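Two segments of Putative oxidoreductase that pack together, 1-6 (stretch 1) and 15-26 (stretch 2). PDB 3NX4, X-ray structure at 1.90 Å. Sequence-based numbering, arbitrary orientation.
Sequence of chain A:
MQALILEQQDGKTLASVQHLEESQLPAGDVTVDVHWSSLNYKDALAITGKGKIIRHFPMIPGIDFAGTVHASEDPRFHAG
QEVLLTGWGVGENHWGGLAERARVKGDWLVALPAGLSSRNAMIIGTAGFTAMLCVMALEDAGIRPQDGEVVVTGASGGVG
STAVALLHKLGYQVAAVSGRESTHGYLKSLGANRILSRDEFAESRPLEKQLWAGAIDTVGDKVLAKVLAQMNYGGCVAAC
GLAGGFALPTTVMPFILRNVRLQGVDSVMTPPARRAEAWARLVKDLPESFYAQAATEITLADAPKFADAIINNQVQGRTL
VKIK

Stretch 1 (1-6) MQALIL
Stretch 2, residues 15-26: ASVQHLEESQLP

Two antiparallel strands, 2-6 and 15-19, make up most of the paired backbone, their N-to-C directions 143° apart and their axes 4.5 Å apart at closest approach. The register pairs Gln2 with His19, Ala3 with Gln18, Leu4 with Val17, Ile5 with Ser16 and Leu6 with Ala15. Backbones are extended, with phi from -82° to -151° and psi from 126° to 164°. Ala3 and Gln18 form a hydrogen-bonded pair, Ala3 N to Gln18 O and Gln18 N to Ala3 O both 2.8 Å; Ile5 and Ser16 form another, Ile5 N to Ser16 O 2.8 Å and Ser16 N to Ile5 O 3.1 Å. The pattern of paired bonds repeats between Met1 and Leu20, with Met1 N to Leu20 O at 3.0 Å and Leu20 N to Met1 O at 2.8 Å. At the intervening pairs the CA atoms draw closer, 4.2 Å for Leu4 and Val17, and CA-H groups meet carbonyls, as at His19 CA to Met1 O, 3.2 Å.

Gln2, Leu4, Leu6, Ala15, Val17 and His19 share one face. Leu4 (chi1 t, chi2 p) and Leu6 (m, t) are buried, and both bring their ends nearer the partner strand than their CA-to-CB bonds suggest. They converge on the small methyl of Ala15: Leu4 CD1 lies 3.9 Å and Leu6 CD2 3.4 Å from Ala15 CB. Val17 is t; Gln2, t at chi1 and chi2, reaches across so that its OE1 sits 3.1 Å from Val17 CG1. Its aliphatic stem covers one face of the His19 ring, with Gln2 CG 4.1 Å from His19 NE2, so a polar side chain supplies apolar cover at a partly exposed position.

The other face carries Ala3, Ile5, Ser16 and Gln18. Buried Ile5 is m at both chi angles, and its CB lies 4.0 Å from Gln18 NE2. Gln18 (m, t, chi3 26°) aims that amide along its own strand, donating from Gln18 NE2 to Ser16 OG at 3.2 Å; Ser16 is p. Small Ala3 accommodates Leu20, whose CD2 comes within 3.7 Å of Ala3 CB.

Met1, a selenomethionine with 134 Å² covered, makes the largest contribution to the 699 Å² buried in total. Its p, t, m chain packs Met1 CG 4.1 Å from Leu20 CG and carries Met1 SE to 4.0 Å from Leu25 CD2 and 3.8 Å from Glu22 CA. Leu20 (p, t) and Leu25 (m, t) both leave the backbone sideways, yet their ends come nearer stretch 1, Leu20 to Ala3 and Met1, Leu25 to the selenium. Next to this contact, in the turn that includes the 3-10 segment 22-24, Gln24 N bonds Glu21 O at 2.9 Å, while Gln24 OE1 accepts from Glu21 N at 2.9 Å.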

HETATM    1  N   MSE A   1     -15.132  -9.160  42.848  1.00 60.52           N
HETATM    2  CA  MSE A   1     -14.826  -9.673  41.509  1.00 65.27           C
HETATM    3  C   MSE A   1     -13.370 -10.126  41.360  1.00 66.95           C
HETATM    4  O   MSE A   1     -12.492  -9.690  42.102  1.00 74.79           O
HETATM    5  CB  MSE A   1     -15.163  -8.633  40.435  1.00 67.39           C
HETATM    6  CG  MSE A   1     -14.492  -7.277  40.644  1.00 75.21           C
HETATM    7 SE   MSE A   1     -14.539  -6.120  39.066  0.75 67.23          SE
HETATM    8  CE  MSE A   1     -13.504  -7.230  37.830  1.00 47.24           C
ATOM      9  N   GLN A   2     -13.137 -11.092  40.475  1.00 54.18           N
ATOM     10  CA  GLN A   2     -11.793 -11.517  40.111  1.00 57.28           C
ATOM     11  C   GLN A   2     -11.212 -10.949  38.897  1.00 59.60           C
ATOM     12  O   GLN A   2     -11.951 -10.983  37.920  1.00 54.58           O
ATOM     13  CB  GLN A   2     -11.845 -13.039  39.993  1.00 65.28           C
ATOM     14  CG  GLN A   2     -10.520 -13.731  40.225  1.00 88.90           C
ATOM     15  CD  GLN A   2     -10.590 -15.234  39.993  1.00101.58           C
ATOM     16  OE1 GLN A   2      -9.658 -15.969  40.318  1.00104.09           O
ATOM     17  NE2 GLN A   2     -11.697 -15.696  39.419  1.00106.56           N
ATOM     18  N   ALA A   3      -9.972 -10.496  38.839  1.00 49.98           N
ATOM     19  CA  ALA A   3      -9.385 -10.045  37.595  1.00 57.00           C
ATOM     20  C   ALA A   3      -7.888 -10.323  37.513  1.00 59.56           C
ATOM     21  O   ALA A   3      -7.215 -10.415  38.529  1.00 57.08           O
ATOM     22  CB  ALA A   3      -9.645  -8.574  37.413  1.00 55.03           C
ATOM     23  N   LEU A   4      -7.365 -10.430  36.298  1.00 54.70           N
ATOM     24  CA  LEU A   4      -5.938 -10.593  36.117  1.00 47.12           C
ATOM     25  C   LEU A   4      -5.346  -9.201  36.196  1.00 53.22           C
ATOM     26  O   LEU A   4      -5.765  -8.304  35.481  1.00 56.38           O
ATOM     27  CB  LEU A   4      -5.623 -11.250  34.776  1.00 47.54           C
ATOM     28  CG  LEU A   4      -4.210 -11.133  34.209  1.00 49.66           C
ATOM     29  CD1 LEU A   4      -3.166 -11.542  35.207  1.00 53.28           C
ATOM     30  CD2 LEU A   4      -4.070 -11.939  32.936  1.00 44.47           C
ATOM     31  N   ILE A   5      -4.371  -9.022  37.071  1.00 52.97           N
ATOM     32  CA  ILE A   5      -3.791  -7.713  37.309  1.00 55.58           C
ATOM     33  C   ILE A   5      -2.322  -7.624  36.970  1.00 59.95           C
ATOM     34  O   ILE A   5      -1.554  -8.499  37.319  1.00 56.61           O
ATOM     35  CB  ILE A   5      -3.959  -7.298  38.775  1.00 61.80           C
ATOM     36  CG1 ILE A   5      -5.437  -7.107  39.102  1.00 65.92           C
ATOM     37  CG2 ILE A   5      -3.182  -6.037  39.053  1.00 58.88           C
ATOM     38  CD1 ILE A   5      -6.011  -5.832  38.580  1.00 62.76           C
ATOM     39  N   LEU A   6      -1.944  -6.552  36.291  1.00 62.36           N
ATOM     40  CA  LEU A   6      -0.560  -6.324  35.924  1.00 67.77           C
ATOM     41  C   LEU A   6       0.021  -5.179  36.727  1.00 76.53           C
ATOM     42  O   LEU A   6      -0.544  -4.098  36.769  1.00 73.61           O
ATOM     43  CB  LEU A   6      -0.430  -5.986  34.440  1.00 61.06           C
ATOM     44  CG  LEU A   6      -0.948  -6.997  33.423  1.00 52.98           C
ATOM     45  CD1 LEU A   6      -0.615  -6.533  32.027  1.00 51.52           C
ATOM     46  CD2 LEU A   6      -0.378  -8.359  33.679  1.00 47.40           C
ATOM     47  N   ALA A  15       2.256 -10.394  36.789  1.00 64.11           N
ATOM     48  CA  ALA A  15       0.866 -10.712  36.523  1.00 63.10           C
ATOM     49  C   ALA A  15       0.313 -11.736  37.488  1.00 62.50           C
ATOM     50  O   ALA A  15       0.896 -12.788  37.676  1.00 66.59           O
ATOM     51  CB  ALA A  15       0.709 -11.213  35.096  1.00 55.18           C
ATOM     52  N   SER A  16      -0.821 -11.423  38.094  1.00 59.34           N
ATOM     53  CA  SER A  16      -1.453 -12.339  39.019  1.00 62.66           C
ATOM     54  C   SER A  16      -2.942 -12.140  39.031  1.00 55.31           C
ATOM     55  O   SER A  16      -3.416 -11.041  38.829  1.00 58.00           O
ATOM     56  CB  SER A  16      -0.940 -12.060  40.424  1.00 68.87           C
ATOM     57  OG  SER A  16      -1.346 -10.771  40.829  1.00 72.88           O
ATOM     58  N   VAL A  17      -3.688 -13.195  39.296  1.00 50.19           N
ATOM     59  CA  VAL A  17      -5.118 -13.051  39.422  1.00 53.32           C
ATOM     60  C   VAL A  17      -5.402 -12.560  40.835  1.00 59.58           C
ATOM     61  O   VAL A  17      -4.866 -13.080  41.810  1.00 62.60           O
ATOM     62  CB  VAL A  17      -5.861 -14.347  39.140  1.00 57.21           C
ATOM     63  CG1 VAL A  17      -7.329 -14.172  39.396  1.00 56.44           C
ATOM     64  CG2 VAL A  17      -5.621 -14.784  37.713  1.00 55.77           C
ATOM     65  N   GLN A  18      -6.242 -11.541  40.931  1.00 59.90           N
ATOM     66  CA  GLN A  18      -6.573 -10.916  42.197  1.00 62.84           C
ATOM     67  C   GLN A  18      -8.057 -10.674  42.327  1.00 68.35           C
ATOM     68  O   GLN A  18      -8.804 -10.735  41.360  1.00 69.28           O
ATOM     69  CB  GLN A  18      -5.846  -9.587  42.353  1.00 67.23           C
ATOM     70  CG  GLN A  18      -4.347  -9.689  42.467  1.00 71.94           C
ATOM     71  CD  GLN A  18      -3.709  -8.358  42.769  1.00 81.64           C
ATOM     72  OE1 GLN A  18      -4.336  -7.481  43.353  1.00 86.68           O
ATOM     73  NE2 GLN A  18      -2.454  -8.202  42.388  1.00 82.31           N
ATOM     74  N   HIS A  19      -8.473 -10.412  43.554  1.00 75.72           N
ATOM     75  CA  HIS A  19      -9.842 -10.063  43.847  1.00 82.48           C
ATOM     76  C   HIS A  19      -9.862  -8.574  44.107  1.00 76.94           C
ATOM     77  O   HIS A  19      -8.951  -8.030  44.719  1.00 75.95           O
ATOM     78  CB  HIS A  19     -10.355 -10.819  45.061  1.00 98.02           C
ATOM     79  CG  HIS A  19     -10.848 -12.189  44.741  1.00112.64           C
ATOM     80  ND1 HIS A  19     -12.188 -12.503  44.697  1.00119.36           N
ATOM     81  CD2 HIS A  19     -10.183 -13.323  44.426  1.00118.47           C
ATOM     82  CE1 HIS A  19     -12.326 -13.777  44.380  1.00122.75           C
ATOM     83  NE2 HIS A  19     -11.125 -14.296  44.208  1.00122.57           N
ATOM     84  N   LEU A  20     -10.880  -7.907  43.588  1.00 75.55           N
ATOM     85  CA  LEU A  20     -11.012  -6.476  43.768  1.00 78.62           C
ATOM     86  C   LEU A  20     -12.466  -6.092  43.807  1.00 81.00           C
ATOM     87  O   LEU A  20     -13.333  -6.886  43.457  1.00 78.68           O
ATOM     88  CB  LEU A  20     -10.276  -5.699  42.680  1.00 74.64           C
ATOM     89  CG  LEU A  20     -10.678  -5.946  41.236  1.00 71.31           C
ATOM     90  CD1 LEU A  20     -10.114  -4.859  40.365  1.00 72.15           C
ATOM     91  CD2 LEU A  20     -10.169  -7.293  40.810  1.00 72.52           C
ATOM     92  N   GLU A  21     -12.735  -4.888  44.286  1.00 81.58           N
ATOM     93  CA  GLU A  21     -14.094  -4.381  44.306  1.00 82.04           C
ATOM     94  C   GLU A  21     -14.462  -3.783  42.959  1.00 68.67           C
ATOM     95  O   GLU A  21     -13.663  -3.118  42.321  1.00 65.04           O
ATOM     96  CB  GLU A  21     -14.299  -3.369  45.427  1.00 96.36           C
ATOM     97  CG  GLU A  21     -14.564  -4.007  46.774  1.00108.72           C
ATOM     98  CD  GLU A  21     -15.842  -4.818  46.802  1.00117.66           C
ATOM     99  OE1 GLU A  21     -16.442  -5.048  45.731  1.00119.18           O
ATOM    100  OE2 GLU A  21     -16.249  -5.234  47.905  1.00122.80           O
ATOM    101  N   GLU A  22     -15.706  -3.989  42.572  1.00 56.40           N
ATOM    102  CA  GLU A  22     -16.218  -3.543  41.295  1.00 60.15           C
ATOM    103  C   GLU A  22     -16.081  -2.036  41.188  1.00 64.86           C
ATOM    104  O   GLU A  22     -15.880  -1.497  40.110  1.00 62.54           O
ATOM    105  CB  GLU A  22     -17.680  -3.960  41.159  1.00 68.80           C
ATOM    106  CG  GLU A  22     -18.309  -3.610  39.845  1.00 70.14           C
ATOM    107  CD  GLU A  22     -19.667  -4.235  39.673  1.00 71.35           C
ATOM    108  OE1 GLU A  22     -19.961  -5.219  40.369  1.00 75.39           O
ATOM    109  OE2 GLU A  22     -20.441  -3.746  38.838  1.00 71.82           O
ATOM    110  N   SER A  23     -16.214  -1.362  42.322  1.00 64.58           N
ATOM    111  CA  SER A  23     -16.145   0.099  42.378  1.00 63.20           C
ATOM    112  C   SER A  23     -14.765   0.643  41.996  1.00 62.50           C
ATOM    113  O   SER A  23     -14.588   1.851  41.869  1.00 69.64           O
ATOM    114  CB  SER A  23     -16.547   0.604  43.769  1.00 62.36           C
ATOM    115  OG  SER A  23     -15.722   0.039  44.773  1.00 67.96           O
ATOM    116  N   GLN A  24     -13.797  -0.251  41.816  1.00 63.28           N
ATOM    117  CA  GLN A  24     -12.448   0.140  41.408  1.00 65.23           C
ATOM    118  C   GLN A  24     -12.318   0.271  39.890  1.00 64.30           C
ATOM    119  O   GLN A  24     -11.341   0.833  39.387  1.00 62.68           O
ATOM    120  CB  GLN A  24     -11.419  -0.874  41.907  1.00 64.75           C
ATOM    121  CG  GLN A  24     -11.368  -1.050  43.408  1.00 66.30           C
ATOM    122  CD  GLN A  24     -10.283  -2.026  43.819  1.00 73.42           C
ATOM    123  OE1 GLN A  24     -10.549  -3.030  44.478  1.00 76.05           O
ATOM    124  NE2 GLN A  24      -9.048  -1.737  43.423  1.00 71.60           N
ATOM    125  N   LEU A  25     -13.293  -0.263  39.161  1.00 58.28           N
ATOM    126  CA  LEU A  25     -13.275  -0.191  37.705  1.00 53.61           C
ATOM    127  C   LEU A  25     -13.310   1.260  37.235  1.00 59.06           C
ATOM    128  O   LEU A  25     -13.861   2.122  37.923  1.00 59.33           O
ATOM    129  CB  LEU A  25     -14.477  -0.930  37.124  1.00 53.17           C
ATOM    130  CG  LEU A  25     -14.601  -2.436  37.318  1.00 55.54           C
ATOM    131  CD1 LEU A  25     -15.916  -2.908  36.723  1.00 55.10           C
ATOM    132  CD2 LEU A  25     -13.426  -3.151  36.678  1.00 52.89           C
ATOM    133  N   PRO A  26     -12.737   1.532  36.049  1.00 49.98           N
ATOM    134  CA  PRO A  26     -12.770   2.897  35.511  1.00 49.65           C
ATOM    135  C   PRO A  26     -14.206   3.362  35.321  1.00 58.15           C
ATOM    136  O   PRO A  26     -15.131   2.552  35.387  1.00 58.79           O
ATOM    137  CB  PRO A  26     -12.093   2.746  34.142  1.00 50.01           C
ATOM    138  CG  PRO A  26     -12.252   1.292  33.792  1.00 47.43           C
ATOM    139  CD  PRO A  26     -12.113   0.586  35.106  1.00 45.26           C
TER